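Local coordinates for protein bradyzoite pseudokinase 1 (Toxoplasma gondii, PDB 6M7Z) that is a divergent member of the kinase family lacking the glycine-rich loop, probably linked to regulation of parasitophorous vacuole membrane ultrastructure, at residues R73-S77 with F125-S129. Coordinates in Å, arbitrary orientation, origin at the centre of the assembly. Numbering follows the deposited sequence.
Sequences REGVS and FHPLS
Three backbone hydrogen bonds define the pairing. H126 N donates to S77 O (2.8 Å, N-H...O 163°) and S77 N to H126 O (2.9 Å, 169°), making S77/H126 an antiparallel hydrogen-bonded pair with CA atoms 5.2 Å apart. L128 N adds a bond to G75 O (3.1 Å, 158°), flanking the non-hydrogen-bonded pair V76/P127. CA-H...O contacts of 3.3 Å, from V76 CA to H126 O and from F125 CA to S77 O, support the same register. A water donates to P127 O (3.1 Å) and hydrogen-bonds S77 OG (3.3 Å), S77 being in the p rotamer. The helix ends after E74; G75, at phi/psi 84/171, turns the chain into extended geometry. L128 (chi1 t, chi2 p) points toward 73-77, its CB 3.6 Å from E74 O and its CD1 4.1 Å from S77 CB. V76 CG2 meets the edge of the F125 ring (4.1 Å to CD2), whereas S77 and H126 share the opposite sheet face. The order of strands is consistent with kinase N-lobe β3 (76-82) beside β5 (121-127), with 128-129 entering the probable hinge. H126 ND1 is hydrogen-bonded to P111 O and NE2 to K79 NZ. V76 makes backbone hydrogen bonds with V54 of outer strand 50-54, and F125 with L113 and G114 at the start of strand 114-117; the F125 side chain packs on L61 and L65 of helix 59-65.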
# COMPACT_ATOMS: atom_id res chain seq x y z
N ARG A 73 11.17 17.57 -2.40
CA ARG A 73 11.65 17.62 -1.01
C ARG A 73 11.29 16.33 -0.28
O ARG A 73 12.04 15.90 0.58
CB ARG A 73 11.07 18.85 -0.28
CG ARG A 73 11.77 20.16 -0.58
CD ARG A 73 11.31 21.34 0.27
NE ARG A 73 10.67 22.42 -0.49
CZ ARG A 73 9.35 22.59 -0.62
NH1 ARG A 73 8.52 21.90 0.14
NH2 ARG A 73 8.88 23.50 -1.47
N GLU A 74 10.14 15.73 -0.60
CA GLU A 74 9.67 14.48 -0.00
C GLU A 74 10.56 13.30 -0.42
O GLU A 74 10.74 12.37 0.35
CB GLU A 74 8.24 14.15 -0.44
CG GLU A 74 7.15 15.00 0.15
CD GLU A 74 5.74 14.70 -0.35
OE1 GLU A 74 5.55 13.70 -1.13
OE2 GLU A 74 4.81 15.45 0.05
N GLY A 75 11.09 13.34 -1.66
CA GLY A 75 11.81 12.23 -2.28
C GLY A 75 10.85 11.23 -2.92
O GLY A 75 9.65 11.33 -2.75
N VAL A 76 11.41 10.26 -3.67
CA VAL A 76 10.60 9.21 -4.29
C VAL A 76 11.25 7.85 -4.01
O VAL A 76 12.42 7.75 -3.67
CB VAL A 76 10.41 9.41 -5.81
CG1 VAL A 76 9.76 10.74 -6.13
CG2 VAL A 76 11.71 9.23 -6.58
N SER A 77 10.45 6.81 -4.17
CA SER A 77 10.94 5.44 -4.16
C SER A 77 10.53 4.74 -5.45
O SER A 77 9.52 5.05 -6.07
CB SER A 77 10.45 4.70 -2.95
OG SER A 77 9.04 4.71 -2.92
N PHE A 125 7.16 4.35 -9.63
CA PHE A 125 7.60 5.36 -8.70
C PHE A 125 6.45 5.66 -7.72
O PHE A 125 5.27 5.66 -8.08
CB PHE A 125 8.13 6.56 -9.47
CG PHE A 125 9.44 6.30 -10.18
CD1 PHE A 125 9.46 5.75 -11.45
CD2 PHE A 125 10.65 6.56 -9.56
CE1 PHE A 125 10.67 5.47 -12.08
CE2 PHE A 125 11.85 6.27 -10.19
CZ PHE A 125 11.86 5.74 -11.46
N HIS A 126 6.82 5.86 -6.46
CA HIS A 126 5.92 6.22 -5.38
C HIS A 126 6.50 7.41 -4.64
O HIS A 126 7.70 7.62 -4.64
CB HIS A 126 5.73 5.07 -4.39
CG HIS A 126 5.08 3.87 -4.96
ND1 HIS A 126 3.79 3.89 -5.42
CD2 HIS A 126 5.54 2.61 -5.12
CE1 HIS A 126 3.48 2.68 -5.87
NE2 HIS A 126 4.54 1.88 -5.71
N PRO A 127 5.66 8.18 -3.89
CA PRO A 127 6.19 9.13 -2.93
C PRO A 127 7.02 8.32 -1.92
O PRO A 127 6.68 7.17 -1.62
CB PRO A 127 4.95 9.74 -2.26
CG PRO A 127 3.78 9.34 -3.11
CD PRO A 127 4.19 8.11 -3.89
N LEU A 128 8.13 8.90 -1.46
CA LEU A 128 8.95 8.23 -0.47
C LEU A 128 8.24 8.33 0.87
O LEU A 128 8.03 9.42 1.38
CB LEU A 128 10.32 8.89 -0.42
CG LEU A 128 11.26 8.33 0.64
CD1 LEU A 128 11.40 6.80 0.50
CD2 LEU A 128 12.61 9.05 0.54
N SER A 129 7.83 7.18 1.41
CA SER A 129 7.03 7.14 2.63
C SER A 129 7.93 7.41 3.84
O SER A 129 9.15 7.17 3.79
CB SER A 129 6.30 5.83 2.75
OG SER A 129 7.06 4.88 3.49
O HOH W 1 7.03 4.39 -0.33